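Local coordinates for protein ferritin heavy chain (PDB 1Z6O) that oxidises ferrous iron as the ferroxidase subunit of a secreted insect ferritin, a shell of twelve heavy and twelve light chains that stores iron, at residues Q27-E32 and S89-V94; M31-S36 and E69-L74; W14-R19 and S134-Y139; N125-C130 and H140-L145. All blocks are in the same frame, centred on the assembly; numbering follows the deposited sequence.

Overall arrangement
All four contacts lie in or against the ferritin four-helix bundle. Interactions 1 and 2 share helix 19-47 and Glu32, centres about 8 Å apart; the first ties that helix to the loop between helices 54-80 and 105-132, the second pairs it with helix 54-80 at the iron. Interaction 4, joining helices 105-132 and 139-168, follows both along the chain and touches interaction 2 where Leu74 meets Leu145, about 16 Å between centres. Segments 14-19 and 134-139 of interaction 3 enclose interactions 1 and 2 in sequence and alternate with those of interaction 4, centres about 11 Å apart, touching it at Asp138 N and Cys130 O, a probable hydrogen bond. Packing thus links iron site and turn.

Interaction 1: residues Q27-E32 and S89-V94; sequences QQIQME and SSLLQV. With FE (Fe (III) ion), chain B.
The long loop that crosses the ferritin bundle from helix 54-80 to helix 105-132 is anchored here on helix 19-47, on the flank away from the iron. Gln30 makes the anchor: its CG is anti to the backbone N and its chain bends at chi2 (61°), bringing the amide alongside the extended backbone of Gln93. There it forms two hydrogen bonds. Gln93 N approaches Gln30 OE1 at 2.9 Å, in the carbonyl plane and on a lone pair, although the angle at hydrogen is only 139°. Gln30 NE2 returns a longer bond to Gln93 O, 3.2 Å, close to its own amide plane. An alanine at Gln30 would remove both bonds and would probably loosen the loop at Gln93. Beside this pair of bonds the contact is apolar: Ile29 CG2 meets Leu92 CD2 at 3.5 Å, the side chains crossing at about a right angle, while Ile29 CD1 reaches Leu91 CD2 at 4.1 Å. Leu57 of the light chain also packs on both leucines. Away from the loop, Gln28 NE2 donates to Glu32 OE1 at 3.0 Å from above the carboxylate plane, and Glu32 OE2 binds iron, a second-shell pairing within the ferroxidase site of a ferritin heavy chain.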
loop_
_atom_site.group_PDB
_atom_site.type_symbol
_atom_site.label_atom_id
_atom_site.label_comp_id
_atom_site.label_asym_id
_atom_site.label_seq_id
_atom_site.Cartn_x
_atom_site.Cartn_y
_atom_site.Cartn_z
ATOM N N GLN M 27 1.750 0.577 -59.137
ATOM C CA GLN M 27 0.521 1.265 -59.504
ATOM C C GLN M 27 -0.420 1.323 -58.289
ATOM O O GLN M 27 -1.112 2.319 -58.075
ATOM C CB GLN M 27 -0.162 0.535 -60.664
ATOM C CG GLN M 27 -1.429 1.205 -61.153
ATOM C CD GLN M 27 -1.904 0.642 -62.486
ATOM O OE1 GLN M 27 -1.143 0.598 -63.460
ATOM N NE2 GLN M 27 -3.162 0.209 -62.537
ATOM N N GLN M 28 -0.448 0.260 -57.493
ATOM C CA GLN M 28 -1.315 0.245 -56.308
ATOM C C GLN M 28 -0.858 1.307 -55.298
ATOM O O GLN M 28 -1.680 1.947 -54.641
ATOM C CB GLN M 28 -1.291 -1.139 -55.638
ATOM C CG GLN M 28 -2.343 -1.300 -54.527
ATOM C CD GLN M 28 -3.753 -1.145 -55.075
ATOM O OE1 GLN M 28 -4.054 -1.640 -56.153
ATOM N NE2 GLN M 28 -4.624 -0.460 -54.333
ATOM N N ILE M 29 0.454 1.488 -55.169
ATOM C CA ILE M 29 0.983 2.492 -54.247
ATOM C C ILE M 29 0.465 3.879 -54.638
ATOM O O ILE M 29 0.019 4.651 -53.779
ATOM C CB ILE M 29 2.535 2.439 -54.232
ATOM C CG1 ILE M 29 2.975 1.181 -53.463
ATOM C CG2 ILE M 29 3.129 3.708 -53.584
ATOM C CD1 ILE M 29 4.448 0.762 -53.706
ATOM N N GLN M 30 0.491 4.196 -55.931
ATOM C CA GLN M 30 -0.013 5.496 -56.379
ATOM C C GLN M 30 -1.518 5.588 -56.115
ATOM O O GLN M 30 -2.032 6.647 -55.748
ATOM C CB GLN M 30 0.262 5.712 -57.883
ATOM C CG GLN M 30 -0.395 6.992 -58.461
ATOM C CD GLN M 30 0.104 8.270 -57.784
ATOM O OE1 GLN M 30 1.302 8.493 -57.683
ATOM N NE2 GLN M 30 -0.818 9.114 -57.328
ATOM N N MET M 31 -2.231 4.483 -56.297
ATOM C CA MET M 31 -3.669 4.495 -56.049
ATOM C C MET M 31 -3.993 4.783 -54.572
ATOM O O MET M 31 -4.932 5.520 -54.275
ATOM C CB MET M 31 -4.298 3.160 -56.454
ATOM C CG MET M 31 -5.819 3.160 -56.311
ATOM S SD MET M 31 -6.544 1.603 -56.858
ATOM C CE MET M 31 -8.244 2.179 -57.334
ATOM N N GLU M 32 -3.227 4.201 -53.649
ATOM C CA GLU M 32 -3.459 4.441 -52.216
ATOM C C GLU M 32 -3.206 5.918 -51.906
ATOM O O GLU M 32 -3.955 6.539 -51.152
ATOM C CB GLU M 32 -2.522 3.585 -51.348
ATOM C CG GLU M 32 -2.642 2.073 -51.569
ATOM C CD GLU M 32 -3.950 1.462 -51.063
ATOM O OE1 GLU M 32 -4.271 0.328 -51.499
ATOM O OE2 GLU M 32 -4.647 2.082 -50.226
ATOM N N SER M 89 11.862 7.837 -56.970
ATOM C CA SER M 89 11.281 9.161 -57.220
ATOM C C SER M 89 10.005 9.108 -58.055
ATOM O O SER M 89 9.078 9.872 -57.827
ATOM C CB SER M 89 12.298 10.066 -57.923
ATOM O OG SER M 89 13.434 10.291 -57.105
ATOM N N SER M 90 9.958 8.187 -59.009
ATOM C CA SER M 90 8.802 8.051 -59.891
ATOM C C SER M 90 7.646 7.250 -59.294
ATOM O O SER M 90 6.622 7.074 -59.942
ATOM C CB SER M 90 9.240 7.371 -61.189
ATOM O OG SER M 90 9.806 6.105 -60.881
ATOM N N LEU M 91 7.797 6.756 -58.069
ATOM C CA LEU M 91 6.731 5.954 -57.461
ATOM C C LEU M 91 5.430 6.699 -57.227
ATOM O O LEU M 91 4.353 6.127 -57.352
ATOM C CB LEU M 91 7.164 5.417 -56.096
ATOM C CG LEU M 91 7.583 3.985 -55.857
ATOM C CD1 LEU M 91 7.744 3.820 -54.332
ATOM C CD2 LEU M 91 6.545 3.004 -56.430
ATOM N N LEU M 92 5.541 7.976 -56.877
ATOM C CA LEU M 92 4.374 8.780 -56.527
ATOM C C LEU M 92 4.331 10.149 -57.127
ATOM O O LEU M 92 5.357 10.749 -57.417
ATOM C CB LEU M 92 4.328 9.001 -55.017
ATOM C CG LEU M 92 4.266 7.782 -54.140
ATOM C CD1 LEU M 92 4.462 8.187 -52.690
ATOM C CD2 LEU M 92 2.922 7.118 -54.372
ATOM N N GLN M 93 3.113 10.654 -57.257
ATOM C CA GLN M 93 2.885 11.993 -57.765
ATOM C C GLN M 93 1.689 12.536 -56.976
ATOM O O GLN M 93 0.645 11.893 -56.897
ATOM C CB GLN M 93 2.570 11.944 -59.262
ATOM C CG GLN M 93 2.415 13.313 -59.914
ATOM C CD GLN M 93 3.630 14.214 -59.716
ATOM O OE1 GLN M 93 4.748 13.871 -60.113
ATOM N NE2 GLN M 93 3.413 15.377 -59.101
ATOM N N VAL M 94 1.860 13.692 -56.348
ATOM C CA VAL M 94 0.775 14.312 -55.602
ATOM C C VAL M 94 0.075 15.273 -56.565
ATOM O O VAL M 94 0.719 16.129 -57.161
ATOM C CB VAL M 94 1.316 15.110 -54.391
ATOM C CG1 VAL M 94 0.214 15.977 -53.791
ATOM C CG2 VAL M 94 1.860 14.154 -53.347
HETATM FE FE FE B . -6.042 1.576 -48.940
HETATM O O HOH W 1 -8.076 1.323 -48.966
HETATM O O HOH W 2 -5.768 -0.357 -49.564
#

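Interaction 2: residues M31-S36 and E69-L74. With FE (Fe (III) ion), chain B.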
loop_
_atom_site.group_PDB
_atom_site.type_symbol
_atom_site.label_atom_id
_atom_site.label_comp_id
_atom_site.label_asym_id
_atom_site.label_seq_id
_atom_site.Cartn_x
_atom_site.Cartn_y
_atom_site.Cartn_z
ATOM N N MET M 31 -2.231 4.483 -56.297
ATOM C CA MET M 31 -3.669 4.495 -56.049
ATOM C C MET M 31 -3.993 4.783 -54.572
ATOM O O MET M 31 -4.932 5.520 -54.275
ATOM C CB MET M 31 -4.298 3.160 -56.454
ATOM C CG MET M 31 -5.819 3.160 -56.311
ATOM S SD MET M 31 -6.544 1.603 -56.858
ATOM C CE MET M 31 -8.244 2.179 -57.334
ATOM N N GLU M 32 -3.227 4.201 -53.649
ATOM C CA GLU M 32 -3.459 4.441 -52.216
ATOM C C GLU M 32 -3.206 5.918 -51.906
ATOM O O GLU M 32 -3.955 6.539 -51.152
ATOM C CB GLU M 32 -2.522 3.585 -51.348
ATOM C CG GLU M 32 -2.642 2.073 -51.569
ATOM C CD GLU M 32 -3.950 1.462 -51.063
ATOM O OE1 GLU M 32 -4.271 0.328 -51.499
ATOM O OE2 GLU M 32 -4.647 2.082 -50.226
ATOM N N VAL M 33 -2.141 6.478 -52.475
ATOM C CA VAL M 33 -1.836 7.892 -52.245
ATOM C C VAL M 33 -2.966 8.758 -52.802
ATOM O O VAL M 33 -3.401 9.714 -52.154
ATOM C CB VAL M 33 -0.466 8.276 -52.879
ATOM C CG1 VAL M 33 -0.276 9.806 -52.881
ATOM C CG2 VAL M 33 0.660 7.622 -52.066
ATOM N N GLY M 34 -3.453 8.418 -53.996
ATOM C CA GLY M 34 -4.559 9.168 -54.580
ATOM C C GLY M 34 -5.781 9.118 -53.666
ATOM O O GLY M 34 -6.490 10.112 -53.502
ATOM N N ALA M 35 -6.045 7.958 -53.072
ATOM C CA ALA M 35 -7.177 7.837 -52.162
ATOM C C ALA M 35 -6.941 8.714 -50.926
ATOM O O ALA M 35 -7.879 9.360 -50.456
ATOM C CB ALA M 35 -7.387 6.369 -51.746
ATOM N N SER M 36 -5.707 8.764 -50.405
ATOM C CA SER M 36 -5.458 9.599 -49.227
ATOM C C SER M 36 -5.759 11.059 -49.542
ATOM O O SER M 36 -6.326 11.762 -48.710
ATOM C CB SER M 36 -4.006 9.480 -48.686
ATOM O OG SER M 36 -3.050 10.194 -49.474
ATOM N N GLU M 69 -0.999 5.187 -44.709
ATOM C CA GLU M 69 -0.348 4.026 -44.082
ATOM C C GLU M 69 -0.376 2.818 -45.040
ATOM O O GLU M 69 0.564 2.028 -45.064
ATOM C CB GLU M 69 -1.047 3.621 -42.775
ATOM C CG GLU M 69 -0.936 4.631 -41.625
ATOM C CD GLU M 69 0.507 4.887 -41.185
ATOM O OE1 GLU M 69 1.302 3.920 -41.132
ATOM O OE2 GLU M 69 0.844 6.054 -40.877
ATOM N N HIS M 70 -1.458 2.652 -45.803
ATOM C CA HIS M 70 -1.537 1.533 -46.758
ATOM C C HIS M 70 -0.430 1.678 -47.799
ATOM O O HIS M 70 0.219 0.697 -48.171
ATOM C CB HIS M 70 -2.890 1.502 -47.494
ATOM C CG HIS M 70 -4.050 1.144 -46.621
ATOM N ND1 HIS M 70 -5.360 1.206 -47.060
ATOM C CD2 HIS M 70 -4.102 0.735 -45.329
ATOM C CE1 HIS M 70 -6.166 0.857 -46.072
ATOM N NE2 HIS M 70 -5.428 0.565 -45.012
ATOM N N ALA M 71 -0.235 2.897 -48.297
ATOM C CA ALA M 71 0.818 3.128 -49.280
ATOM C C ALA M 71 2.175 2.759 -48.667
ATOM O O ALA M 71 2.999 2.095 -49.302
ATOM C CB ALA M 71 0.830 4.595 -49.711
ATOM N N MET M 72 2.407 3.189 -47.431
ATOM C CA MET M 72 3.674 2.888 -46.763
ATOM C C MET M 72 3.888 1.384 -46.581
ATOM O O MET M 72 5.017 0.898 -46.715
ATOM C CB MET M 72 3.741 3.596 -45.394
ATOM C CG MET M 72 3.861 5.117 -45.501
ATOM S SD MET M 72 3.688 6.037 -43.922
ATOM C CE MET M 72 3.975 4.728 -42.686
ATOM N N LYS M 73 2.825 0.642 -46.269
ATOM C CA LYS M 73 2.969 -0.807 -46.097
ATOM C C LYS M 73 3.379 -1.493 -47.403
ATOM O O LYS M 73 4.176 -2.430 -47.385
ATOM C CB LYS M 73 1.668 -1.448 -45.591
ATOM C CG LYS M 73 1.334 -1.121 -44.138
ATOM C CD LYS M 73 0.001 -1.752 -43.724
ATOM C CE LYS M 73 0.052 -3.275 -43.825
ATOM N NZ LYS M 73 -1.225 -3.936 -43.423
ATOM N N LEU M 74 2.825 -1.044 -48.527
ATOM C CA LEU M 74 3.176 -1.643 -49.821
ATOM C C LEU M 74 4.625 -1.314 -50.165
ATOM O O LEU M 74 5.356 -2.156 -50.691
ATOM C CB LEU M 74 2.241 -1.122 -50.920
ATOM C CG LEU M 74 0.772 -1.546 -50.736
ATOM C CD1 LEU M 74 -0.093 -0.822 -51.771
ATOM C CD2 LEU M 74 0.635 -3.075 -50.894
HETATM FE FE FE B . -6.042 1.576 -48.940
HETATM O O HOH W 1 -8.076 1.323 -48.966
HETATM O O HOH W 2 -5.768 -0.357 -49.564
#
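Ser36 OG is held twice, donating to Val33 O on a lone pair at 2.7 Å and hydrogen-bonded to Tyr53 OH of the light chain. The iron itself has five ligand atoms: Glu32 OE2, His70 ND1, two waters and Glu67 OE1, the last from one turn before His70 on the same helix. Glu32 OE2 and His70 ND1 each bind FE at 2.0 Å. Glu32 OE2 and His70 ND1 lie 3.4 Å apart without a hydrogen bond, as neighbouring ligands of one metal. Glu32 has CG anti to its carbonyl carbon and a chain bent at chi2 (-70°), which brings OE2 to the edge of the imidazole, in its plane, with the carboxylate turned 77° from the ring. With OE1 engaged by Gln28, the rotation of the carboxylate is probably restrained. The metal's positive charge would be expected to favour ionised Glu32 and a His70 without a proton on ND1. This is the ferroxidase site of the ferritin bundle, set between antiparallel helices 19-47 and 54-80; the axes of 31-36 and 69-74 come within 8.4 Å, at 165° between their N-to-C directions. Beside the metal the interface turns apolar. Ala71 CB lies 3.8 Å from Val33 CG2 and 3.9 Å from Glu32 CB. Leu74 CD1 packs on Glu32 CG at 3.9 Å, the side chains crossing at about a right angle.

Interaction 3: residues W14-R19 and S134-Y139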
loop_
_atom_site.group_PDB
_atom_site.type_symbol
_atom_site.label_atom_id
_atom_site.label_comp_id
_atom_site.label_asym_id
_atom_site.label_seq_id
_atom_site.Cartn_x
_atom_site.Cartn_y
_atom_site.Cartn_z
ATOM N N TRP M 14 18.426 -13.869 -53.803
ATOM C CA TRP M 14 17.248 -13.774 -52.933
ATOM C C TRP M 14 16.193 -12.769 -53.419
ATOM O O TRP M 14 15.053 -12.790 -52.939
ATOM C CB TRP M 14 17.676 -13.380 -51.505
ATOM C CG TRP M 14 18.345 -12.017 -51.432
ATOM C CD1 TRP M 14 19.631 -11.706 -51.803
ATOM C CD2 TRP M 14 17.751 -10.793 -50.981
ATOM N NE1 TRP M 14 19.868 -10.361 -51.607
ATOM C CE2 TRP M 14 18.732 -9.778 -51.103
ATOM C CE3 TRP M 14 16.478 -10.453 -50.483
ATOM C CZ2 TRP M 14 18.484 -8.441 -50.749
ATOM C CZ3 TRP M 14 16.229 -9.121 -50.129
ATOM C CH2 TRP M 14 17.233 -8.132 -50.265
ATOM N N ILE M 15 16.571 -11.895 -54.352
ATOM C CA ILE M 15 15.669 -10.852 -54.883
ATOM C C ILE M 15 14.909 -11.498 -56.024
ATOM O O ILE M 15 15.442 -11.656 -57.110
ATOM C CB ILE M 15 16.501 -9.641 -55.379
ATOM C CG1 ILE M 15 17.385 -9.141 -54.224
ATOM C CG2 ILE M 15 15.580 -8.529 -55.894
ATOM C CD1 ILE M 15 18.290 -7.957 -54.583
ATOM N N THR M 16 13.646 -11.837 -55.793
ATOM C CA THR M 16 12.899 -12.609 -56.783
ATOM C C THR M 16 11.610 -12.080 -57.398
ATOM O O THR M 16 11.020 -12.763 -58.224
ATOM C CB THR M 16 12.553 -13.968 -56.172
ATOM O OG1 THR M 16 11.792 -13.743 -54.976
ATOM C CG2 THR M 16 13.823 -14.745 -55.793
ATOM N N MET M 17 11.139 -10.904 -57.007
ATOM C CA MET M 17 9.887 -10.434 -57.592
ATOM C C MET M 17 10.012 -10.265 -59.102
ATOM O O MET M 17 11.063 -9.867 -59.606
ATOM C CB MET M 17 9.465 -9.096 -56.977
ATOM C CG MET M 17 8.927 -9.226 -55.548
ATOM S SD MET M 17 8.228 -7.656 -54.969
ATOM C CE MET M 17 6.829 -7.476 -56.092
ATOM N N HIS M 18 8.942 -10.575 -59.823
ATOM C CA HIS M 18 8.964 -10.405 -61.274
ATOM C C HIS M 18 8.305 -9.096 -61.666
ATOM O O HIS M 18 7.543 -8.500 -60.892
ATOM C CB HIS M 18 8.320 -11.606 -61.974
ATOM C CG HIS M 18 9.260 -12.762 -62.122
ATOM N ND1 HIS M 18 10.007 -13.251 -61.068
ATOM C CD2 HIS M 18 9.616 -13.494 -63.206
ATOM C CE1 HIS M 18 10.783 -14.232 -61.498
ATOM N NE2 HIS M 18 10.565 -14.399 -62.791
ATOM N N ARG M 19 8.606 -8.650 -62.879
ATOM C CA ARG M 19 8.141 -7.366 -63.381
ATOM C C ARG M 19 6.657 -7.047 -63.385
ATOM O O ARG M 19 6.255 -5.962 -62.968
ATOM C CB ARG M 19 8.714 -7.140 -64.792
ATOM C CG ARG M 19 8.181 -5.893 -65.496
ATOM C CD ARG M 19 9.081 -5.487 -66.669
ATOM N NE ARG M 19 10.218 -4.689 -66.207
ATOM C CZ ARG M 19 10.158 -3.389 -65.909
ATOM N NH1 ARG M 19 9.015 -2.719 -66.033
ATOM N NH2 ARG M 19 11.240 -2.760 -65.467
ATOM N N SER M 134 3.265 -16.649 -65.528
ATOM C CA SER M 134 3.701 -18.005 -65.868
ATOM C C SER M 134 5.104 -18.363 -65.380
ATOM O O SER M 134 5.412 -19.535 -65.168
ATOM C CB SER M 134 3.607 -18.228 -67.387
ATOM O OG SER M 134 4.393 -17.278 -68.094
ATOM N N GLU M 135 5.951 -17.361 -65.181
ATOM C CA GLU M 135 7.312 -17.632 -64.733
ATOM C C GLU M 135 7.511 -17.655 -63.218
ATOM O O GLU M 135 8.492 -18.222 -62.737
ATOM C CB GLU M 135 8.267 -16.590 -65.312
ATOM C CG GLU M 135 8.310 -16.541 -66.824
ATOM C CD GLU M 135 9.151 -15.385 -67.329
ATOM O OE1 GLU M 135 8.795 -14.219 -67.040
ATOM O OE2 GLU M 135 10.170 -15.641 -68.009
ATOM N N PHE M 136 6.599 -17.052 -62.461
ATOM C CA PHE M 136 6.801 -16.988 -61.011
ATOM C C PHE M 136 5.503 -16.646 -60.286
ATOM O O PHE M 136 4.966 -15.555 -60.456
ATOM C CB PHE M 136 7.849 -15.900 -60.716
ATOM C CG PHE M 136 8.335 -15.865 -59.284
ATOM C CD1 PHE M 136 9.376 -16.692 -58.867
ATOM C CD2 PHE M 136 7.766 -14.980 -58.365
ATOM C CE1 PHE M 136 9.857 -16.640 -57.544
ATOM C CE2 PHE M 136 8.234 -14.914 -57.040
ATOM C CZ PHE M 136 9.283 -15.747 -56.627
ATOM N N ASN M 137 4.999 -17.589 -59.501
ATOM C CA ASN M 137 3.784 -17.380 -58.714
ATOM C C ASN M 137 4.315 -16.818 -57.386
ATOM O O ASN M 137 4.989 -17.529 -56.638
ATOM C CB ASN M 137 3.092 -18.730 -58.475
ATOM C CG ASN M 137 1.807 -18.600 -57.665
ATOM O OD1 ASN M 137 1.652 -17.670 -56.859
ATOM N ND2 ASN M 137 0.887 -19.543 -57.858
ATOM N N ASP M 138 4.039 -15.554 -57.092
ATOM C CA ASP M 138 4.564 -14.976 -55.851
ATOM C C ASP M 138 3.649 -15.314 -54.675
ATOM O O ASP M 138 2.861 -14.478 -54.218
ATOM C CB ASP M 138 4.704 -13.465 -55.997
ATOM C CG ASP M 138 5.785 -12.908 -55.092
ATOM O OD1 ASP M 138 5.792 -13.265 -53.887
ATOM O OD2 ASP M 138 6.627 -12.130 -55.586
ATOM N N TYR M 139 3.775 -16.540 -54.171
ATOM C CA TYR M 139 2.909 -17.008 -53.091
ATOM C C TYR M 139 2.805 -16.077 -51.890
ATOM O O TYR M 139 1.709 -15.801 -51.399
ATOM C CB TYR M 139 3.382 -18.376 -52.581
ATOM C CG TYR M 139 3.425 -19.446 -53.651
ATOM C CD1 TYR M 139 4.643 -19.957 -54.101
ATOM C CD2 TYR M 139 2.248 -19.953 -54.202
ATOM C CE1 TYR M 139 4.691 -20.957 -55.076
ATOM C CE2 TYR M 139 2.283 -20.957 -55.183
ATOM C CZ TYR M 139 3.511 -21.449 -55.607
ATOM O OH TYR M 139 3.558 -22.453 -56.544
HETATM O O HOH W 3 6.724 -11.425 -58.299
#
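Neither backbone forms a regular hydrogen-bonded pairing with the other: the chains come closest, CA to CA, at His18 and Phe136, 6.9 Å apart, and no direct hydrogen bond joins them. The side chains do the joining. Phe136 CB sits over one face of the His18 ring, 3.5 Å from its centroid and 13° off the normal, a CH-pi contact. The two rings are nearly parallel, planes at 5°, yet slid apart so that they barely overlap. His18 ND1 donates in its ring plane to Thr16 O at 3.1 Å, which fixes the rotation of the imidazole. That same Thr16 O lies over one face of Phe136, and Thr16 OG1 comes to Phe136 CZ at 3.6 Å. A phenylalanine at His18 would lose the ND1 donor and would probably leave the Thr16 carbonyl less firmly held. Both segments lead into bundle helices, His18 and Asp138 standing at the N-cap positions of helices 19-47 and 139-168. A water links these two ends, accepting from His18 N at 2.8 Å and donating to Asp138 OD2 at 2.8 Å. Arg81, from beyond helix 54-80, salt-bridges Asp138 OD1 and donates to Thr16 OG1; on Phe136, Arg124 of a second heavy-chain subunit makes a cation-pi contact.

Interaction 4: residues N125-C130 and H140-L145; sequences NVIKAC and HLVDYL
Packing is tightest at the end of the contact nearer the iron, where Leu145 wedges in beside Val126 and Ile127. Leu145 CD1 meets Val126 CG1 at 3.5 Å, the two side chains crossing at about a right angle. Ile127 CG1 lies 3.7 Å from Leu145 CB, and these chains slide past each other in opposite directions; CG1 is anti to the carbonyl carbon (chi1 -75°), which turns the longer branch of Ile127 along the leucine. Its other branch, Ile127 CG2, touches Val142 CG1 at 3.9 Å. Helices 105-132 and 139-168 run antiparallel here, the second helix pair of the ferritin four-helix bundle; the axes of 125-130 and 140-145 approach to 9.2 Å, at 165°. No hydrogen bond crosses between the segments, so the joint rests on interlocking apolar branches. Toward the turn the contacts are a little longer: Cys130 CB rests on Val142 CG2 at 3.9 Å, and Cys130 SG on Leu141 CD2 at 3.8 Å. The sulfur is also committed to a disulfide with Cys21, which bonds helix 105-132 covalently to helix 19-47. On the solvent side, partly exposed Lys128 points away from the partner helix, and its NZ donates to OD1 of exposed Asn125 at 3.2 Å. Asp143 also points away; it and His140 take no part in the contact and meet other heavy-chain subunits, His140 hydrogen-bonding Glu151 of a neighbouring one.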
loop_
_atom_site.group_PDB
_atom_site.type_symbol
_atom_site.label_atom_id
_atom_site.label_comp_id
_atom_site.label_asym_id
_atom_site.label_seq_id
_atom_site.Cartn_x
_atom_site.Cartn_y
_atom_site.Cartn_z
ATOM N N ASN M 125 -6.696 -7.354 -58.719
ATOM C CA ASN M 125 -5.935 -7.410 -59.969
ATOM C C ASN M 125 -4.430 -7.516 -59.717
ATOM O O ASN M 125 -3.711 -8.114 -60.511
ATOM C CB ASN M 125 -6.250 -6.203 -60.858
ATOM C CG ASN M 125 -7.586 -6.358 -61.563
ATOM O OD1 ASN M 125 -7.954 -7.466 -61.960
ATOM N ND2 ASN M 125 -8.312 -5.263 -61.727
ATOM N N VAL M 126 -3.940 -6.939 -58.619
ATOM C CA VAL M 126 -2.511 -7.080 -58.292
ATOM C C VAL M 126 -2.287 -8.557 -57.930
ATOM O O VAL M 126 -1.298 -9.181 -58.331
ATOM C CB VAL M 126 -2.105 -6.211 -57.070
ATOM C CG1 VAL M 126 -0.617 -6.444 -56.731
ATOM C CG2 VAL M 126 -2.351 -4.718 -57.378
ATOM N N ILE M 127 -3.215 -9.116 -57.157
ATOM C CA ILE M 127 -3.119 -10.519 -56.766
ATOM C C ILE M 127 -3.063 -11.408 -58.023
ATOM O O ILE M 127 -2.221 -12.312 -58.124
ATOM C CB ILE M 127 -4.329 -10.918 -55.873
ATOM C CG1 ILE M 127 -4.132 -10.326 -54.465
ATOM C CG2 ILE M 127 -4.471 -12.442 -55.807
ATOM C CD1 ILE M 127 -5.399 -10.391 -53.592
ATOM N N LYS M 128 -3.948 -11.150 -58.982
ATOM C CA LYS M 128 -3.953 -11.939 -60.223
ATOM C C LYS M 128 -2.616 -11.838 -60.953
ATOM O O LYS M 128 -2.067 -12.848 -61.401
ATOM C CB LYS M 128 -5.050 -11.467 -61.186
ATOM C CG LYS M 128 -6.458 -11.638 -60.699
ATOM C CD LYS M 128 -7.448 -11.322 -61.820
ATOM C CE LYS M 128 -8.878 -11.222 -61.294
ATOM N NZ LYS M 128 -9.092 -10.004 -60.455
ATOM N N ALA M 129 -2.100 -10.622 -61.096
ATOM C CA ALA M 129 -0.823 -10.436 -61.780
ATOM C C ALA M 129 0.315 -11.167 -61.066
ATOM O O ALA M 129 1.172 -11.779 -61.705
ATOM C CB ALA M 129 -0.486 -8.938 -61.885
ATOM N N CYS M 130 0.320 -11.104 -59.737
ATOM C CA CYS M 130 1.377 -11.721 -58.951
ATOM C C CYS M 130 1.270 -13.232 -58.862
ATOM O O CYS M 130 2.276 -13.925 -58.744
ATOM C CB CYS M 130 1.400 -11.107 -57.538
ATOM S SG CYS M 130 1.842 -9.333 -57.576
ATOM N N HIS M 140 3.948 -15.613 -51.408
ATOM C CA HIS M 140 3.944 -14.780 -50.220
ATOM C C HIS M 140 3.259 -13.433 -50.388
ATOM O O HIS M 140 2.476 -13.027 -49.524
ATOM C CB HIS M 140 5.368 -14.587 -49.700
ATOM C CG HIS M 140 5.420 -13.859 -48.393
ATOM N ND1 HIS M 140 5.690 -12.509 -48.304
ATOM C CD2 HIS M 140 5.174 -14.279 -47.128
ATOM C CE1 HIS M 140 5.611 -12.128 -47.038
ATOM N NE2 HIS M 140 5.298 -13.183 -46.303
ATOM N N LEU M 141 3.531 -12.733 -51.483
ATOM C CA LEU M 141 2.882 -11.438 -51.678
ATOM C C LEU M 141 1.382 -11.622 -51.891
ATOM O O LEU M 141 0.579 -10.851 -51.375
ATOM C CB LEU M 141 3.505 -10.678 -52.866
ATOM C CG LEU M 141 2.834 -9.333 -53.234
ATOM C CD1 LEU M 141 2.691 -8.428 -52.001
ATOM C CD2 LEU M 141 3.682 -8.635 -54.314
ATOM N N VAL M 142 0.995 -12.643 -52.650
ATOM C CA VAL M 142 -0.429 -12.900 -52.875
ATOM C C VAL M 142 -1.130 -13.103 -51.522
ATOM O O VAL M 142 -2.210 -12.559 -51.263
ATOM C CB VAL M 142 -0.609 -14.145 -53.777
ATOM C CG1 VAL M 142 -2.070 -14.648 -53.734
ATOM C CG2 VAL M 142 -0.206 -13.775 -55.225
ATOM N N ASP M 143 -0.492 -13.878 -50.658
ATOM C CA ASP M 143 -1.021 -14.165 -49.323
ATOM C C ASP M 143 -1.119 -12.890 -48.481
ATOM O O ASP M 143 -2.101 -12.674 -47.770
ATOM C CB ASP M 143 -0.100 -15.161 -48.613
ATOM C CG ASP M 143 -0.527 -15.419 -47.176
ATOM O OD1 ASP M 143 -1.492 -16.161 -47.011
ATOM O OD2 ASP M 143 0.081 -14.862 -46.235
ATOM N N TYR M 144 -0.097 -12.048 -48.560
ATOM C CA TYR M 144 -0.079 -10.789 -47.819
ATOM C C TYR M 144 -1.213 -9.860 -48.276
ATOM O O TYR M 144 -1.934 -9.276 -47.457
ATOM C CB TYR M 144 1.269 -10.099 -48.030
ATOM C CG TYR M 144 1.407 -8.784 -47.301
ATOM C CD1 TYR M 144 1.292 -8.723 -45.909
ATOM C CD2 TYR M 144 1.678 -7.608 -47.992
ATOM C CE1 TYR M 144 1.452 -7.519 -45.222
ATOM C CE2 TYR M 144 1.843 -6.392 -47.313
ATOM C CZ TYR M 144 1.730 -6.362 -45.931
ATOM O OH TYR M 144 1.908 -5.178 -45.251
ATOM N N LEU M 145 -1.370 -9.712 -49.587
ATOM C CA LEU M 145 -2.432 -8.851 -50.112
ATOM C C LEU M 145 -3.812 -9.401 -49.772
ATOM O O LEU M 145 -4.750 -8.646 -49.518
ATOM C CB LEU M 145 -2.313 -8.725 -51.636
ATOM C CG LEU M 145 -1.056 -7.972 -52.107
ATOM C CD1 LEU M 145 -0.924 -8.071 -53.621
ATOM C CD2 LEU M 145 -1.137 -6.507 -51.667
#